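Local atomic coordinates of putative ATP binding component of ABC-transporter (Escherichia coli, PDB entry 2R5O), a protein that is the C-terminal, carbohydrate-binding domain of Wzt, the probable ATP-hydrolysing component of an ABC transporter that exports O-antigen polysaccharide. Residues I26-H31 / G47-D52; L75-F80 / G121-F126. One frame throughout, in Å; residues are numbered along the deposited sequence.

From the N terminus a loop crosses the sheet face carrying Lys77, Val123 and Val125, from strand 123-131 to strand 48-57. Interaction 1 closes a short excursion: 26-31 meets the start of strand 48-57, after 15 residues that include strand 41-43. The chain returns in strand 71-80, whose end pairs with the start of strand 123-131 in interaction 2, closing a 40-residue loop. The closures follow one another and neither nest nor cross. They share one sheet through neighbouring strands 48-57 and 71-80, Ile51 N lying 2.9 Å from Lys77 O, a probable hydrogen bond. Tyr30 and Ile50 (interaction 1) and Met76, Phe80 and Phe126 (interaction 2) lie against strand 137-147 of the other sheet.

Interaction 1 of 2, residues I26-H31 / G47-D52; sequences IEDVYH and GAKIID
In Ile51, CG1 stands between the backbone N and the carbonyl carbon (chi1 50°), and CD1, extended beyond it, comes within 3.5 Å of Ile26 CA. In Tyr30, CG is anti to the backbone N (chi1 -167°), and the ring lies beside Ile50, both side chains pointing the same way, with Tyr30 CE1 3.7 Å from Ile50 CG2. Ile51 CB faces Glu27 O at 3.6 Å, so this side chain packs mainly against the backbone of Ile26 to Asp28. The hydrogen bond from Val29 N to Ile51 O, 2.9 Å, is bent at the hydrogen (132°), yet Val29 N lies in the plane of the carbonyl. Val29 CG2 rests against the carboxylate of Asp52, 3.5 Å from its CG. Asp28 OD2 passes Lys49 CE at 3.8 Å, the two side chains crossing at about a right angle. Asp28 OD2 and Lys49 NZ stay 4.3 Å apart, too far for a salt bridge; Asp28 instead forms salt bridges with Arg42 and Arg160. Tyr30 OH bonds to Ser163, and Asp52 pairs with Arg33. Ile51 and Asp52 pair with the single Lys77 of the neighbouring strand, a classic beta bulge where the loop docks. The chemistry implies a loop fastened by a backbone hydrogen bond and apolar contact to Ile51, and further by the arginine pairs of Asp28; the arginines beside Asp28 and Asp52 would probably favour their ionised forms.

Interaction 2 of 2, residues L75-F80 / G121-F126; sequences LMKVVF and GDVRVF
Backbone hydrogen bonds join Met76 with Phe126 and Val78 with Arg124, two N-H to O links in each pair, all near 2.9 Å and fairly straight. Phe80 N adds a bond to Asp122 O, and Gly121 N gives the last one to Phe80 O, tilted 27° from the carbonyl plane. Between them come CA-H...O contacts, such as Val123 CA to Val78 O at 3.2 Å. Apolar contacts fall on both sheet faces. On one, Phe80 and Phe126 meet tip to tip, Phe80 CZ lying 4.1 Å from Phe126 CE2, while Val78 CG2 lies in plane at the edge of the Phe126 ring, 3.9 Å from CE2. Phe126 also packs on Phe184 of the second subunit. On the other face Val123 CG1 meets Lys77 CG at 3.8 Å, and Lys77 NZ leads away to the carbonyls of Ser22 and Glu25. The charged contact lies within one segment: Arg124 NH2 forms a salt bridge with Asp122 OD2, 2.8 Å, from above the carboxylate plane, and NH1 bonds to Ser117 O. Met76 packs on Phe143 and both phenylalanines on Ile145 of strand 137-147, so this face lines the core between the two sheets of the immunoglobulin-like sandwich.

Interaction 1 of 2, residues I26-H31 / G47-D52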
ATOM      1  N   ILE A  26      32.973 -12.777   7.014  1.00 27.62           N
ATOM      2  CA  ILE A  26      32.910 -11.671   6.049  1.00 25.93           C
ATOM      3  C   ILE A  26      32.806 -12.096   4.586  1.00 23.54           C
ATOM      4  O   ILE A  26      32.854 -11.239   3.707  1.00 22.77           O
ATOM      5  CB  ILE A  26      34.099 -10.681   6.208  1.00 26.41           C
ATOM      6  CG1 ILE A  26      35.438 -11.345   5.861  1.00 27.69           C
ATOM      7  CG2 ILE A  26      34.124 -10.110   7.625  1.00 27.60           C
ATOM      8  CD1 ILE A  26      36.538 -10.335   5.572  1.00 29.69           C
ATOM      9  N   GLU A  27      32.640 -13.391   4.323  1.00 21.34           N
ATOM     10  CA  GLU A  27      32.514 -13.901   2.950  1.00 20.03           C
ATOM     11  C   GLU A  27      31.210 -13.387   2.349  1.00 17.99           C
ATOM     12  O   GLU A  27      30.202 -13.309   3.038  1.00 18.02           O
ATOM     13  CB  GLU A  27      32.491 -15.434   2.946  1.00 20.19           C
ATOM     14  CG  GLU A  27      32.467 -16.086   1.571  1.00 23.08           C
ATOM     15  CD  GLU A  27      32.349 -17.604   1.639  1.00 27.02           C
ATOM     16  OE1 GLU A  27      32.126 -18.220   0.576  1.00 30.04           O
ATOM     17  OE2 GLU A  27      32.467 -18.185   2.749  1.00 28.53           O
ATOM     18  N   ASP A  28      31.237 -13.041   1.064  1.00 16.29           N
ATOM     19  CA  ASP A  28      30.044 -12.543   0.364  1.00 15.49           C
ATOM     20  C   ASP A  28      29.215 -13.753  -0.078  1.00 16.15           C
ATOM     21  O   ASP A  28      29.452 -14.325  -1.153  1.00 16.87           O
ATOM     22  CB  ASP A  28      30.477 -11.632  -0.800  1.00 15.80           C
ATOM     23  CG  ASP A  28      29.327 -10.937  -1.467  1.00 14.49           C
ATOM     24  OD1 ASP A  28      28.159 -11.317  -1.254  1.00 15.69           O
ATOM     25  OD2 ASP A  28      29.587  -9.992  -2.231  1.00 16.95           O
ATOM     26  N   VAL A  29      28.290 -14.176   0.788  1.00 15.35           N
ATOM     27  CA  VAL A  29      27.442 -15.340   0.546  1.00 15.51           C
ATOM     28  C   VAL A  29      26.003 -14.974   0.143  1.00 15.02           C
ATOM     29  O   VAL A  29      25.138 -15.832   0.032  1.00 15.18           O
ATOM     30  CB  VAL A  29      27.429 -16.274   1.778  1.00 15.99           C
ATOM     31  CG1 VAL A  29      28.841 -16.755   2.080  1.00 16.79           C
ATOM     32  CG2 VAL A  29      26.838 -15.615   2.983  1.00 16.17           C
ATOM     33  N   TYR A  30      25.770 -13.692  -0.107  1.00 14.87           N
ATOM     34  CA  TYR A  30      24.460 -13.169  -0.491  1.00 14.78           C
ATOM     35  C   TYR A  30      23.821 -13.987  -1.610  1.00 14.55           C
ATOM     36  O   TYR A  30      22.633 -14.326  -1.563  1.00 14.69           O
ATOM     37  CB  TYR A  30      24.670 -11.719  -0.896  1.00 14.98           C
ATOM     38  CG  TYR A  30      23.480 -10.805  -1.059  1.00 13.85           C
ATOM     39  CD1 TYR A  30      23.210  -9.800  -0.120  1.00 14.13           C
ATOM     40  CD2 TYR A  30      22.670 -10.871  -2.188  1.00 14.06           C
ATOM     41  CE1 TYR A  30      22.190  -8.908  -0.297  1.00 13.87           C
ATOM     42  CE2 TYR A  30      21.625  -9.970  -2.369  1.00 14.13           C
ATOM     43  CZ  TYR A  30      21.399  -8.976  -1.419  1.00 13.59           C
ATOM     44  OH  TYR A  30      20.403  -8.045  -1.608  1.00 13.68           O
ATOM     45  N   HIS A  31      24.633 -14.309  -2.616  1.00 14.95           N
ATOM     46  CA  HIS A  31      24.166 -14.984  -3.816  1.00 15.13           C
ATOM     47  C   HIS A  31      23.704 -16.419  -3.545  1.00 15.01           C
ATOM     48  O   HIS A  31      23.071 -17.026  -4.417  1.00 14.81           O
ATOM     49  CB  HIS A  31      25.259 -14.980  -4.881  1.00 15.85           C
ATOM     50  CG  HIS A  31      26.395 -15.897  -4.590  1.00 15.54           C
ATOM     51  ND1 HIS A  31      27.489 -15.559  -3.821  1.00 17.01           N
ATOM     52  CD2 HIS A  31      26.576 -17.182  -4.959  1.00 14.78           C
ATOM     53  CE1 HIS A  31      28.301 -16.605  -3.743  1.00 14.91           C
ATOM     54  NE2 HIS A  31      27.772 -17.597  -4.426  1.00 16.25           N
ATOM     55  N   GLY A  47      33.840   0.498  -0.629  1.00 16.19           N
ATOM     56  CA  GLY A  47      34.103   0.942   0.727  1.00 15.97           C
ATOM     57  C   GLY A  47      33.317   0.175   1.778  1.00 15.97           C
ATOM     58  O   GLY A  47      33.604   0.260   2.964  1.00 16.07           O
ATOM     59  N   ALA A  48      32.299  -0.551   1.326  1.00 15.90           N
ATOM     60  CA  ALA A  48      31.548  -1.486   2.155  1.00 15.68           C
ATOM     61  C   ALA A  48      30.923  -2.482   1.210  1.00 15.29           C
ATOM     62  O   ALA A  48      30.745  -2.188   0.027  1.00 16.81           O
ATOM     63  CB  ALA A  48      30.452  -0.765   2.926  1.00 15.90           C
ATOM     64  N   LYS A  49      30.558  -3.636   1.741  1.00 15.33           N
ATOM     65  CA  LYS A  49      29.932  -4.702   0.954  1.00 15.23           C
ATOM     66  C   LYS A  49      28.778  -5.292   1.738  1.00 14.44           C
ATOM     67  O   LYS A  49      28.961  -5.688   2.891  1.00 14.53           O
ATOM     68  CB  LYS A  49      30.916  -5.836   0.622  1.00 16.00           C
ATOM     69  CG  LYS A  49      31.945  -5.437  -0.405  1.00 18.52           C
ATOM     70  CD  LYS A  49      32.941  -6.537  -0.601  1.00 22.17           C
ATOM     71  CE  LYS A  49      32.449  -7.603  -1.503  1.00 23.77           C
ATOM     72  NZ  LYS A  49      33.633  -8.470  -1.931  1.00 26.24           N
ATOM     73  N   ILE A  50      27.622  -5.417   1.080  1.00 14.09           N
ATOM     74  CA  ILE A  50      26.512  -6.156   1.646  1.00 14.44           C
ATOM     75  C   ILE A  50      26.805  -7.623   1.335  1.00 14.48           C
ATOM     76  O   ILE A  50      26.764  -8.035   0.174  1.00 16.04           O
ATOM     77  CB  ILE A  50      25.168  -5.753   1.074  1.00 14.80           C
ATOM     78  CG1 ILE A  50      24.981  -4.243   1.197  1.00 15.36           C
ATOM     79  CG2 ILE A  50      24.084  -6.515   1.775  1.00 15.57           C
ATOM     80  CD1 ILE A  50      23.744  -3.741   0.510  1.00 16.58           C
ATOM     81  N   ILE A  51      27.159  -8.399   2.356  1.00 14.50           N
ATOM     82  CA  ILE A  51      27.687  -9.757   2.163  1.00 14.54           C
ATOM     83  C   ILE A  51      26.678 -10.875   2.461  1.00 13.81           C
ATOM     84  O   ILE A  51      26.948 -12.025   2.162  1.00 14.78           O
ATOM     85  CB  ILE A  51      28.982  -9.960   2.985  1.00 14.59           C
ATOM     86  CG1 ILE A  51      28.810  -9.524   4.444  1.00 15.28           C
ATOM     87  CG2 ILE A  51      30.127  -9.197   2.326  1.00 15.89           C
ATOM     88  CD1 ILE A  51      29.977  -9.974   5.320  1.00 16.59           C
ATOM     89  N   ASP A  52      25.536 -10.530   3.047  1.00 14.07           N
ATOM     90  CA  ASP A  52      24.526 -11.549   3.338  1.00 14.56           C
ATOM     91  C   ASP A  52      23.200 -10.858   3.597  1.00 14.59           C
ATOM     92  O   ASP A  52      23.154  -9.643   3.834  1.00 14.69           O
ATOM     93  CB  ASP A  52      24.947 -12.409   4.548  1.00 15.33           C
ATOM     94  CG  ASP A  52      24.331 -13.801   4.556  1.00 15.74           C
ATOM     95  OD1 ASP A  52      23.565 -14.159   3.655  1.00 15.71           O
ATOM     96  OD2 ASP A  52      24.668 -14.554   5.500  1.00 18.00           O
TER

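Interaction 2 of 2, residues L75-F80 / G121-F126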
ATOM      1  N   LEU A  75      16.650  -8.398   6.752  1.00 14.56           N
ATOM      2  CA  LEU A  75      17.947  -8.133   7.382  1.00 15.02           C
ATOM      3  C   LEU A  75      19.057  -8.173   6.356  1.00 14.78           C
ATOM      4  O   LEU A  75      19.063  -9.040   5.467  1.00 14.67           O
ATOM      5  CB  LEU A  75      18.261  -9.158   8.481  1.00 15.53           C
ATOM      6  CG  LEU A  75      17.254  -9.190   9.634  1.00 16.39           C
ATOM      7  CD1 LEU A  75      16.163 -10.226   9.415  1.00 17.35           C
ATOM      8  CD2 LEU A  75      17.957  -9.391  10.962  1.00 20.88           C
ATOM      9  N   MET A  76      20.009  -7.258   6.489  1.00 14.90           N
ATOM     10  CA  MET A  76      21.184  -7.226   5.634  1.00 15.46           C
ATOM     11  C   MET A  76      22.439  -7.118   6.490  1.00 14.92           C
ATOM     12  O   MET A  76      22.448  -6.397   7.479  1.00 16.25           O
ATOM     13  CB  MET A  76      21.103  -6.065   4.619  1.00 15.90           C
ATOM     14  CG  MET A  76      20.689  -4.711   5.227  1.00 17.15           C
ATOM     15  SD  MET A  76      20.657  -3.297   4.105  1.00 16.79           S
ATOM     16  CE  MET A  76      22.377  -3.032   4.049  1.00 17.12           C
ATOM     17  N   LYS A  77      23.493  -7.839   6.105  1.00 15.28           N
ATOM     18  CA  LYS A  77      24.768  -7.827   6.810  1.00 15.15           C
ATOM     19  C   LYS A  77      25.799  -7.137   5.935  1.00 15.31           C
ATOM     20  O   LYS A  77      25.928  -7.446   4.746  1.00 14.91           O
ATOM     21  CB  LYS A  77      25.222  -9.244   7.110  1.00 15.88           C
ATOM     22  CG  LYS A  77      26.519  -9.281   7.910  1.00 17.96           C
ATOM     23  CD  LYS A  77      26.859 -10.665   8.469  1.00 19.90           C
ATOM     24  CE  LYS A  77      27.386 -11.573   7.401  1.00 23.41           C
ATOM     25  NZ  LYS A  77      28.089 -12.790   7.958  1.00 22.39           N
ATOM     26  N   VAL A  78      26.538  -6.210   6.530  1.00 15.03           N
ATOM     27  CA  VAL A  78      27.501  -5.373   5.809  1.00 14.62           C
ATOM     28  C   VAL A  78      28.855  -5.422   6.500  1.00 14.44           C
ATOM     29  O   VAL A  78      28.927  -5.319   7.736  1.00 15.23           O
ATOM     30  CB  VAL A  78      27.052  -3.902   5.772  1.00 15.54           C
ATOM     31  CG1 VAL A  78      28.017  -3.061   4.934  1.00 16.09           C
ATOM     32  CG2 VAL A  78      25.633  -3.802   5.240  1.00 16.11           C
ATOM     33  N   VAL A  79      29.926  -5.519   5.705  1.00 14.40           N
ATOM     34  CA  VAL A  79      31.286  -5.312   6.200  1.00 14.83           C
ATOM     35  C   VAL A  79      31.807  -3.983   5.664  1.00 15.41           C
ATOM     36  O   VAL A  79      31.669  -3.691   4.486  1.00 15.78           O
ATOM     37  CB  VAL A  79      32.230  -6.505   5.852  1.00 15.32           C
ATOM     38  CG1 VAL A  79      32.363  -6.776   4.338  1.00 16.23           C
ATOM     39  CG2 VAL A  79      33.625  -6.272   6.448  1.00 15.61           C
ATOM     40  N   PHE A  80      32.373  -3.171   6.554  1.00 15.93           N
ATOM     41  CA  PHE A  80      32.875  -1.832   6.228  1.00 16.15           C
ATOM     42  C   PHE A  80      34.387  -1.849   6.109  1.00 16.65           C
ATOM     43  O   PHE A  80      35.066  -2.391   6.970  1.00 16.83           O
ATOM     44  CB  PHE A  80      32.411  -0.840   7.285  1.00 15.94           C
ATOM     45  CG  PHE A  80      30.912  -0.696   7.316  1.00 15.69           C
ATOM     46  CD1 PHE A  80      30.279   0.213   6.473  1.00 15.00           C
ATOM     47  CD2 PHE A  80      30.140  -1.495   8.122  1.00 15.97           C
ATOM     48  CE1 PHE A  80      28.910   0.337   6.467  1.00 14.86           C
ATOM     49  CE2 PHE A  80      28.765  -1.375   8.121  1.00 16.02           C
ATOM     50  CZ  PHE A  80      28.151  -0.448   7.298  1.00 15.24           C
ATOM     51  N   GLY A 121      36.641  -2.369   9.231  1.00 18.58           N
ATOM     52  CA  GLY A 121      36.563  -3.775   9.620  1.00 19.45           C
ATOM     53  C   GLY A 121      35.274  -4.202  10.285  1.00 19.19           C
ATOM     54  O   GLY A 121      35.031  -5.401  10.439  1.00 19.25           O
ATOM     55  N   ASP A 122      34.442  -3.248  10.697  1.00 18.43           N
ATOM     56  CA  ASP A 122      33.219  -3.599  11.390  1.00 18.88           C
ATOM     57  C   ASP A 122      32.260  -4.398  10.492  1.00 18.73           C
ATOM     58  O   ASP A 122      32.161  -4.152   9.288  1.00 18.99           O
ATOM     59  CB  ASP A 122      32.482  -2.351  11.877  1.00 19.02           C
ATOM     60  CG  ASP A 122      33.072  -1.733  13.119  1.00 20.48           C
ATOM     61  OD1 ASP A 122      34.048  -2.274  13.684  1.00 21.20           O
ATOM     62  OD2 ASP A 122      32.505  -0.685  13.524  1.00 22.49           O
ATOM     63  N   VAL A 123      31.532  -5.317  11.122  1.00 17.95           N
ATOM     64  CA  VAL A 123      30.472  -6.090  10.482  1.00 18.08           C
ATOM     65  C   VAL A 123      29.210  -5.753  11.247  1.00 18.10           C
ATOM     66  O   VAL A 123      29.188  -5.825  12.472  1.00 18.92           O
ATOM     67  CB  VAL A 123      30.760  -7.601  10.541  1.00 18.51           C
ATOM     68  CG1 VAL A 123      29.656  -8.405   9.855  1.00 18.58           C
ATOM     69  CG2 VAL A 123      32.102  -7.886   9.904  1.00 19.66           C
ATOM     70  N   ARG A 124      28.166  -5.325  10.534  1.00 18.20           N
ATOM     71  CA  ARG A 124      26.912  -4.899  11.159  1.00 17.99           C
ATOM     72  C   ARG A 124      25.737  -5.530  10.443  1.00 17.94           C
ATOM     73  O   ARG A 124      25.776  -5.743   9.242  1.00 17.95           O
ATOM     74  CB  ARG A 124      26.750  -3.385  11.083  1.00 18.52           C
ATOM     75  CG  ARG A 124      27.863  -2.567  11.677  1.00 20.30           C
ATOM     76  CD  ARG A 124      27.855  -2.594  13.182  1.00 21.67           C
ATOM     77  NE  ARG A 124      28.968  -1.793  13.713  1.00 22.77           N
ATOM     78  CZ  ARG A 124      28.902  -0.499  14.023  1.00 23.37           C
ATOM     79  NH1 ARG A 124      27.775   0.199  13.869  1.00 24.72           N
ATOM     80  NH2 ARG A 124      29.986   0.098  14.482  1.00 23.65           N
ATOM     81  N   VAL A 125      24.667  -5.754  11.191  1.00 16.98           N
ATOM     82  CA  VAL A 125      23.412  -6.203  10.632  1.00 17.28           C
ATOM     83  C   VAL A 125      22.388  -5.098  10.845  1.00 16.94           C
ATOM     84  O   VAL A 125      22.303  -4.475  11.911  1.00 17.66           O
ATOM     85  CB  VAL A 125      22.963  -7.512  11.299  1.00 17.70           C
ATOM     86  CG1 VAL A 125      21.575  -7.908  10.817  1.00 19.79           C
ATOM     87  CG2 VAL A 125      23.975  -8.616  11.009  1.00 18.53           C
ATOM     88  N   PHE A 126      21.582  -4.879   9.815  1.00 15.95           N
ATOM     89  CA  PHE A 126      20.507  -3.893   9.827  1.00 16.22           C
ATOM     90  C   PHE A 126      19.205  -4.561   9.471  1.00 15.84           C
ATOM     91  O   PHE A 126      19.173  -5.399   8.573  1.00 16.15           O
ATOM     92  CB  PHE A 126      20.822  -2.795   8.813  1.00 16.98           C
ATOM     93  CG  PHE A 126      22.169  -2.151   9.027  1.00 17.11           C
ATOM     94  CD1 PHE A 126      22.452  -1.425  10.181  1.00 18.90           C
ATOM     95  CD2 PHE A 126      23.180  -2.343   8.118  1.00 16.61           C
ATOM     96  CE1 PHE A 126      23.711  -0.846  10.369  1.00 18.62           C
ATOM     97  CE2 PHE A 126      24.433  -1.750   8.279  1.00 17.63           C
ATOM     98  CZ  PHE A 126      24.690  -1.008   9.400  1.00 17.55           C
TER